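Local coordinates for protein heme-degrading monooxygenase HmoB (Mycobacterium tuberculosis, PDB 4NL5) that breaks down heme oxidatively to mycobilin with release of iron, working as a homodimer of the antibiotic biosynthesis monooxygenase family, at residues N7-P12 with Y51-H56; V3-A8 with E58-F63. All blocks are in the same frame, centred on the assembly; numbering follows the deposited sequence.

Interaction 1: residues N7-P12 with Y51-H56; sequences NAIEVP and YFVVTH. With HEM (protoporphyrin IX containing Fe), chain C; CYN (cyanide ion), chain D.
N7 and V53 form an antiparallel hydrogen-bonded pair, and so do I9 and Y51; between them A8 and F52 make a non-hydrogen-bonded pair. The two strand segments run at 157° to each other, joined by four backbone bonds, the outermost being N7 N to V53 O and Y51 N to I9 O, each 3.0 Å.

N7, I9, Y51 and V53 share one face. The N7 amide stands off the strand into the heme pocket because chi1 (-153°) swings CG to the far side from the main-chain N, and ND2 gives a nearly straight bond (171°) to cyanide N, 2.8 Å away. That same ND2 lies 3.2 Å from heme C4A. I9 CD1 and V53 CG2 meet at 3.8 Å, crossing obliquely, and both touch the cyanide nitrogen, at 3.2 Å and 3.5 Å. Polar and apolar groups thus line the distal pocket together. On the reverse face, A8 CB rests against CE1 of the F52 ring.

Helix 16-25 covers the ligand face: F23 packs on I9 and V53, L19 on Y51 and V11, and the Y51 hydroxyl is hydrogen-bonded to E20. F52 faces the dimer interface, meeting F92 of the second subunit.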
loop_
_atom_site.group_PDB
_atom_site.type_symbol
_atom_site.label_atom_id
_atom_site.label_comp_id
_atom_site.label_asym_id
_atom_site.label_seq_id
_atom_site.Cartn_x
_atom_site.Cartn_y
_atom_site.Cartn_z
ATOM N N ASN A 7 -5.726 4.831 -4.421
ATOM C CA ASN A 7 -7.109 4.874 -4.854
ATOM C C ASN A 7 -7.721 3.515 -4.586
ATOM O O ASN A 7 -7.323 2.511 -5.190
ATOM C CB ASN A 7 -7.230 5.249 -6.329
ATOM C CG ASN A 7 -8.555 5.915 -6.649
ATOM O OD1 ASN A 7 -9.073 6.686 -5.845
ATOM N ND2 ASN A 7 -9.096 5.639 -7.833
ATOM N N ALA A 8 -8.667 3.485 -3.655
ATOM C CA ALA A 8 -9.345 2.238 -3.305
ATOM C C ALA A 8 -10.626 2.120 -4.108
ATOM O O ALA A 8 -11.578 2.857 -3.863
ATOM C CB ALA A 8 -9.636 2.188 -1.822
ATOM N N ILE A 9 -10.638 1.185 -5.054
ATOM C CA ILE A 9 -11.711 1.076 -6.048
ATOM C C ILE A 9 -12.691 -0.023 -5.691
ATOM O O ILE A 9 -12.290 -1.143 -5.401
ATOM C CB ILE A 9 -11.136 0.784 -7.432
ATOM C CG1 ILE A 9 -10.278 1.940 -7.918
ATOM C CG2 ILE A 9 -12.252 0.514 -8.440
ATOM C CD1 ILE A 9 -9.616 1.638 -9.234
ATOM N N GLU A 10 -13.977 0.299 -5.715
ATOM C CA GLU A 10 -15.015 -0.694 -5.544
ATOM C C GLU A 10 -15.439 -1.206 -6.918
ATOM O O GLU A 10 -15.734 -0.422 -7.814
ATOM C CB GLU A 10 -16.202 -0.098 -4.780
ATOM C CG GLU A 10 -15.805 0.541 -3.451
ATOM C CD GLU A 10 -16.822 1.541 -2.929
ATOM O OE1 GLU A 10 -18.040 1.315 -3.113
ATOM O OE2 GLU A 10 -16.395 2.562 -2.346
ATOM N N VAL A 11 -15.439 -2.518 -7.102
ATOM C CA VAL A 11 -15.930 -3.076 -8.359
ATOM C C VAL A 11 -16.954 -4.163 -8.093
ATOM O O VAL A 11 -16.901 -4.823 -7.059
ATOM C CB VAL A 11 -14.786 -3.654 -9.239
ATOM C CG1 VAL A 11 -13.785 -2.565 -9.600
ATOM C CG2 VAL A 11 -14.098 -4.805 -8.549
ATOM N N PRO A 12 -17.914 -4.328 -9.016
ATOM C CA PRO A 12 -18.899 -5.409 -8.923
ATOM C C PRO A 12 -18.245 -6.787 -8.872
ATOM O O PRO A 12 -17.105 -6.953 -9.293
ATOM C CB PRO A 12 -19.713 -5.249 -10.209
ATOM C CG PRO A 12 -19.610 -3.790 -10.525
ATOM C CD PRO A 12 -18.213 -3.406 -10.129
ATOM N N TYR A 51 -10.074 -3.042 -4.762
ATOM C CA TYR A 51 -8.743 -3.007 -5.351
ATOM C C TYR A 51 -7.986 -1.809 -4.790
ATOM O O TYR A 51 -8.558 -0.738 -4.631
ATOM C CB TYR A 51 -8.821 -2.929 -6.880
ATOM C CG TYR A 51 -8.984 -4.263 -7.574
ATOM C CD1 TYR A 51 -7.918 -4.843 -8.257
ATOM C CD2 TYR A 51 -10.201 -4.938 -7.566
ATOM C CE1 TYR A 51 -8.057 -6.058 -8.902
ATOM C CE2 TYR A 51 -10.348 -6.166 -8.209
ATOM C CZ TYR A 51 -9.275 -6.710 -8.875
ATOM O OH TYR A 51 -9.409 -7.903 -9.515
ATOM N N PHE A 52 -6.711 -1.989 -4.457
ATOM C CA PHE A 52 -5.895 -0.851 -4.045
ATOM C C PHE A 52 -4.948 -0.469 -5.176
ATOM O O PHE A 52 -4.120 -1.284 -5.611
ATOM C CB PHE A 52 -5.062 -1.152 -2.783
ATOM C CG PHE A 52 -5.802 -0.999 -1.473
ATOM C CD1 PHE A 52 -7.187 -0.911 -1.422
ATOM C CD2 PHE A 52 -5.083 -0.943 -0.272
ATOM C CE1 PHE A 52 -7.846 -0.784 -0.193
ATOM C CE2 PHE A 52 -5.728 -0.807 0.947
ATOM C CZ PHE A 52 -7.121 -0.728 0.987
ATOM N N VAL A 53 -5.061 0.770 -5.642
ATOM C CA VAL A 53 -4.136 1.291 -6.622
ATOM C C VAL A 53 -3.121 2.143 -5.873
ATOM O O VAL A 53 -3.413 3.268 -5.497
ATOM C CB VAL A 53 -4.868 2.104 -7.699
ATOM C CG1 VAL A 53 -3.887 2.645 -8.721
ATOM C CG2 VAL A 53 -5.930 1.214 -8.377
ATOM N N VAL A 54 -1.947 1.576 -5.622
ATOM C CA VAL A 54 -0.971 2.201 -4.732
ATOM C C VAL A 54 0.004 3.033 -5.540
ATOM O O VAL A 54 0.862 2.483 -6.216
ATOM C CB VAL A 54 -0.182 1.147 -3.904
ATOM C CG1 VAL A 54 0.759 1.846 -2.899
ATOM C CG2 VAL A 54 -1.131 0.215 -3.166
ATOM N N THR A 55 -0.122 4.360 -5.476
ATOM C CA THR A 55 0.731 5.214 -6.294
ATOM C C THR A 55 1.725 5.966 -5.416
ATOM O O THR A 55 1.411 6.364 -4.295
ATOM C CB THR A 55 -0.093 6.223 -7.137
ATOM O OG1 THR A 55 -0.634 7.230 -6.290
ATOM C CG2 THR A 55 -1.245 5.509 -7.842
ATOM N N HIS A 56 2.929 6.136 -5.945
ATOM C CA HIS A 56 4.050 6.691 -5.196
ATOM C C HIS A 56 4.502 7.982 -5.856
ATOM O O HIS A 56 4.655 8.019 -7.075
ATOM C CB HIS A 56 5.201 5.694 -5.154
ATOM C CG HIS A 56 4.789 4.333 -4.682
ATOM N ND1 HIS A 56 4.974 3.906 -3.387
ATOM C CD2 HIS A 56 4.183 3.311 -5.337
ATOM C CE1 HIS A 56 4.508 2.670 -3.261
ATOM N NE2 HIS A 56 4.024 2.288 -4.431
HETATM C CHA HEM C . -10.471 4.333 -12.459
HETATM C CHB HEM C . -8.866 8.197 -10.031
HETATM C CHC HEM C . -4.386 6.414 -10.491
HETATM C CHD HEM C . -6.006 3.985 -14.354
HETATM C C1A HEM C . -10.444 5.462 -11.675
HETATM C C2A HEM C . -11.593 6.097 -11.061
HETATM C C3A HEM C . -11.154 7.161 -10.389
HETATM C C4A HEM C . -9.718 7.252 -10.565
HETATM C CMA HEM C . -12.036 8.123 -9.562
HETATM C CAA HEM C . -13.062 5.606 -11.149
HETATM C CBA HEM C . -13.801 6.314 -12.286
HETATM C CGA HEM C . -13.214 5.978 -13.637
HETATM O O1A HEM C . -12.648 6.894 -14.301
HETATM O O2A HEM C . -13.308 4.794 -14.064
HETATM C C1B HEM C . -7.525 7.951 -9.806
HETATM C C2B HEM C . -6.703 8.512 -8.744
HETATM C C3B HEM C . -5.452 8.010 -8.881
HETATM C C4B HEM C . -5.463 7.119 -10.019
HETATM C CMB HEM C . -7.253 9.506 -7.699
HETATM C CAB HEM C . -4.156 8.211 -8.055
HETATM C CBB HEM C . -4.145 8.563 -6.769
HETATM C C1C HEM C . -4.429 5.666 -11.643
HETATM C C2C HEM C . -3.278 5.141 -12.351
HETATM C C3C HEM C . -3.738 4.458 -13.419
HETATM C C4C HEM C . -5.181 4.550 -13.411
HETATM C CMC HEM C . -1.815 5.345 -11.874
HETATM C CAC HEM C . -2.993 3.680 -14.535
HETATM C CBC HEM C . -1.667 3.632 -14.681
HETATM C C1D HEM C . -7.338 3.753 -14.156
HETATM C C2D HEM C . -8.129 2.783 -14.870
HETATM C C3D HEM C . -9.523 2.887 -14.262
HETATM C C4D HEM C . -9.434 3.907 -13.252
HETATM C CMD HEM C . -7.643 1.841 -15.993
HETATM C CAD HEM C . -10.789 2.086 -14.639
HETATM C CBD HEM C . -11.410 2.706 -15.878
HETATM C CGD HEM C . -12.562 1.854 -16.360
HETATM O O1D HEM C . -13.030 2.080 -17.506
HETATM O O2D HEM C . -13.010 0.948 -15.611
HETATM N NA HEM C . -9.309 6.190 -11.353
HETATM N NB HEM C . -6.732 7.107 -10.557
HETATM N NC HEM C . -5.587 5.300 -12.321
HETATM N ND HEM C . -8.136 4.380 -13.214
HETATM FE FE HEM C . -7.457 5.743 -11.879
HETATM C C CYN D . -6.956 4.215 -10.541
HETATM N N CYN D . -7.623 4.056 -9.636
#

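Interaction 2: residues V3-A8 with E58-F63; sequences VVKINA and ESDEAF. With HEM (protoporphyrin IX containing Fe), chain C; CYN (cyanide ion), chain D.
K5 reaches over to the start of helix 60-67 and touches it at two places, F63 with its chain and D60 with its ammonium. CG of K5 sits over one face of the F63 ring, 3.8 Å from the centroid and 15° off the normal, a CH-pi contact displaced toward the rim. The chain bends at chi2 (-72°) and then runs extended across the ring, bringing CE to 3.7 Å from F63 CD2 before NZ arrives at D60. There the salt bridge is short, K5 NZ to D60 OD1 at 2.7 Å; the ammonium meets the oxygen on its anti side, 32° out of the carboxylate plane. Toward the N-terminal end of the strand, V3 CG2 lies against the backbone of the turn, 3.6 Å from S59 O.

Each charged group has a further partner: E91 forms another salt bridge with K5 NZ, and D60 OD1 also accepts from Q64 NE2, one turn further along the helix. The buried lysine thus has two carboxylate partners, which would be expected to favour its charged form. S59 is the N-cap: its OG accepts from A62 N at 2.9 Å, settling the first turn that carries D60 and F63.

From this position F63 borders the cofactor, its CE1 3.3 Å from the heme vinyl carbon CBB, while K5 CB approaches the same carbon at 3.8 Å. W57 meets the F63 ring edge-to-face, and W66, predicted to stabilise the transition state, also lies close to F63. The arrangement is that of a ferredoxin-like alpha+beta subunit of the dimeric alpha-beta barrel family, where helices pack on one face of an antiparallel sheet; here the heme is bound between them, and this contact contributes to the pocket wall beside the vinyl that ends in CBB.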
loop_
_atom_site.group_PDB
_atom_site.type_symbol
_atom_site.label_atom_id
_atom_site.label_comp_id
_atom_site.label_asym_id
_atom_site.label_seq_id
_atom_site.Cartn_x
_atom_site.Cartn_y
_atom_site.Cartn_z
ATOM N N VAL A 3 5.388 10.401 -0.794
ATOM C CA VAL A 3 4.022 10.189 -0.340
ATOM C C VAL A 3 3.418 9.020 -1.089
ATOM O O VAL A 3 3.911 8.622 -2.147
ATOM C CB VAL A 3 3.143 11.462 -0.526
ATOM C CG1 VAL A 3 3.662 12.585 0.343
ATOM C CG2 VAL A 3 3.103 11.903 -1.998
ATOM N N VAL A 4 2.353 8.467 -0.522
ATOM C CA VAL A 4 1.608 7.383 -1.147
ATOM C C VAL A 4 0.144 7.797 -1.222
ATOM O O VAL A 4 -0.448 8.251 -0.235
ATOM C CB VAL A 4 1.758 6.057 -0.362
ATOM C CG1 VAL A 4 0.814 5.006 -0.880
ATOM C CG2 VAL A 4 3.192 5.567 -0.439
ATOM N N LYS A 5 -0.425 7.660 -2.412
ATOM C CA LYS A 5 -1.825 7.954 -2.626
ATOM C C LYS A 5 -2.439 6.679 -3.131
ATOM O O LYS A 5 -2.099 6.219 -4.217
ATOM C CB LYS A 5 -2.015 9.074 -3.642
ATOM C CG LYS A 5 -1.165 10.319 -3.367
ATOM C CD LYS A 5 -1.675 11.103 -2.176
ATOM C CE LYS A 5 -0.870 12.410 -2.021
ATOM N NZ LYS A 5 -1.285 13.176 -0.826
ATOM N N ILE A 6 -3.330 6.106 -2.338
ATOM C CA ILE A 6 -3.989 4.864 -2.715
ATOM C C ILE A 6 -5.402 5.155 -3.169
ATOM O O ILE A 6 -6.200 5.640 -2.374
ATOM C CB ILE A 6 -4.058 3.877 -1.532
ATOM C CG1 ILE A 6 -2.659 3.601 -0.971
ATOM C CG2 ILE A 6 -4.734 2.575 -1.971
ATOM C CD1 ILE A 6 -2.662 2.608 0.185
ATOM N N ASN A 7 -5.726 4.831 -4.421
ATOM C CA ASN A 7 -7.109 4.874 -4.854
ATOM C C ASN A 7 -7.721 3.515 -4.586
ATOM O O ASN A 7 -7.323 2.511 -5.190
ATOM C CB ASN A 7 -7.230 5.249 -6.329
ATOM C CG ASN A 7 -8.555 5.915 -6.649
ATOM O OD1 ASN A 7 -9.073 6.686 -5.845
ATOM N ND2 ASN A 7 -9.096 5.639 -7.833
ATOM N N ALA A 8 -8.667 3.485 -3.655
ATOM C CA ALA A 8 -9.345 2.238 -3.305
ATOM C C ALA A 8 -10.626 2.120 -4.108
ATOM O O ALA A 8 -11.578 2.857 -3.863
ATOM C CB ALA A 8 -9.636 2.188 -1.822
ATOM N N GLU A 58 7.049 11.760 -5.341
ATOM C CA GLU A 58 8.122 12.452 -4.609
ATOM C C GLU A 58 7.575 13.442 -3.596
ATOM O O GLU A 58 8.220 13.731 -2.585
ATOM C CB GLU A 58 9.052 13.200 -5.570
ATOM C CG GLU A 58 10.019 12.311 -6.317
ATOM C CD GLU A 58 10.574 12.972 -7.560
ATOM O OE1 GLU A 58 10.828 14.197 -7.529
ATOM O OE2 GLU A 58 10.740 12.263 -8.576
ATOM N N SER A 59 6.382 13.963 -3.862
ATOM C CA SER A 59 5.810 14.986 -3.001
ATOM C C SER A 59 4.316 15.057 -3.191
ATOM O O SER A 59 3.787 14.614 -4.217
ATOM C CB SER A 59 6.420 16.357 -3.300
ATOM O OG SER A 59 5.963 16.826 -4.557
ATOM N N ASP A 60 3.629 15.608 -2.199
ATOM C CA ASP A 60 2.207 15.846 -2.338
ATOM C C ASP A 60 2.009 16.828 -3.487
ATOM O O ASP A 60 1.078 16.708 -4.268
ATOM C CB ASP A 60 1.614 16.384 -1.041
ATOM C CG ASP A 60 0.136 16.662 -1.154
ATOM O OD1 ASP A 60 -0.619 15.732 -1.519
ATOM O OD2 ASP A 60 -0.269 17.810 -0.877
ATOM N N GLU A 61 2.924 17.784 -3.594
ATOM C CA GLU A 61 2.861 18.779 -4.654
ATOM C C GLU A 61 2.833 18.145 -6.053
ATOM O O GLU A 61 2.046 18.570 -6.908
ATOM C CB GLU A 61 4.030 19.767 -4.527
ATOM C CG GLU A 61 4.020 20.646 -3.255
ATOM C CD GLU A 61 4.246 19.907 -1.934
ATOM O OE1 GLU A 61 4.777 18.776 -1.927
ATOM O OE2 GLU A 61 3.881 20.478 -0.883
ATOM N N ALA A 62 3.671 17.134 -6.281
ATOM C CA ALA A 62 3.723 16.444 -7.575
ATOM C C ALA A 62 2.428 15.698 -7.875
ATOM O O ALA A 62 1.944 15.700 -9.008
ATOM C CB ALA A 62 4.884 15.472 -7.615
ATOM N N PHE A 63 1.871 15.051 -6.859
ATOM C CA PHE A 63 0.595 14.382 -7.042
ATOM C C PHE A 63 -0.505 15.390 -7.374
ATOM O O PHE A 63 -1.311 15.164 -8.278
ATOM C CB PHE A 63 0.193 13.598 -5.800
ATOM C CG PHE A 63 -1.235 13.149 -5.832
ATOM C CD1 PHE A 63 -1.613 12.061 -6.604
ATOM C CD2 PHE A 63 -2.212 13.843 -5.135
ATOM C CE1 PHE A 63 -2.936 11.671 -6.671
ATOM C CE2 PHE A 63 -3.532 13.444 -5.191
ATOM C CZ PHE A 63 -3.892 12.360 -5.964
HETATM C CHA HEM C . -10.471 4.333 -12.459
HETATM C CHB HEM C . -8.866 8.197 -10.031
HETATM C CHC HEM C . -4.386 6.414 -10.491
HETATM C CHD HEM C . -6.006 3.985 -14.354
HETATM C C1A HEM C . -10.444 5.462 -11.675
HETATM C C2A HEM C . -11.593 6.097 -11.061
HETATM C C3A HEM C . -11.154 7.161 -10.389
HETATM C C4A HEM C . -9.718 7.252 -10.565
HETATM C CMA HEM C . -12.036 8.123 -9.562
HETATM C CAA HEM C . -13.062 5.606 -11.149
HETATM C CBA HEM C . -13.801 6.314 -12.286
HETATM C CGA HEM C . -13.214 5.978 -13.637
HETATM O O1A HEM C . -12.648 6.894 -14.301
HETATM O O2A HEM C . -13.308 4.794 -14.064
HETATM C C1B HEM C . -7.525 7.951 -9.806
HETATM C C2B HEM C . -6.703 8.512 -8.744
HETATM C C3B HEM C . -5.452 8.010 -8.881
HETATM C C4B HEM C . -5.463 7.119 -10.019
HETATM C CMB HEM C . -7.253 9.506 -7.699
HETATM C CAB HEM C . -4.156 8.211 -8.055
HETATM C CBB HEM C . -4.145 8.563 -6.769
HETATM C C1C HEM C . -4.429 5.666 -11.643
HETATM C C2C HEM C . -3.278 5.141 -12.351
HETATM C C3C HEM C . -3.738 4.458 -13.419
HETATM C C4C HEM C . -5.181 4.550 -13.411
HETATM C CMC HEM C . -1.815 5.345 -11.874
HETATM C CAC HEM C . -2.993 3.680 -14.535
HETATM C CBC HEM C . -1.667 3.632 -14.681
HETATM C C1D HEM C . -7.338 3.753 -14.156
HETATM C C2D HEM C . -8.129 2.783 -14.870
HETATM C C3D HEM C . -9.523 2.887 -14.262
HETATM C C4D HEM C . -9.434 3.907 -13.252
HETATM C CMD HEM C . -7.643 1.841 -15.993
HETATM C CAD HEM C . -10.789 2.086 -14.639
HETATM C CBD HEM C . -11.410 2.706 -15.878
HETATM C CGD HEM C . -12.562 1.854 -16.360
HETATM O O1D HEM C . -13.030 2.080 -17.506
HETATM O O2D HEM C . -13.010 0.948 -15.611
HETATM N NA HEM C . -9.309 6.190 -11.353
HETATM N NB HEM C . -6.732 7.107 -10.557
HETATM N NC HEM C . -5.587 5.300 -12.321
HETATM N ND HEM C . -8.136 4.380 -13.214
HETATM FE FE HEM C . -7.457 5.743 -11.879
HETATM C C CYN D . -6.956 4.215 -10.541
HETATM N N CYN D . -7.623 4.056 -9.636
#

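In the fold
From the N terminus, strand 3-10 comes first and serves both contacts: V3 and K5 go to interaction 2, then N7, A8 and I9 to interaction 1, with V11 just past the strand adding to it. The chain passes through helix 16-25 and strand 36-46 and returns as strand 51-57, where interaction 1 closes its loop inside the sheet. A few residues later, helix 60-67 starts, and interaction 2 closes a wider loop around the first, tying helix to sheet. N7 and A8 belong to both ranges, and T55 OG1 bridges them with a probable hydrogen bond to K5 O. Together the two contacts bring central strands and the helix start around one heme.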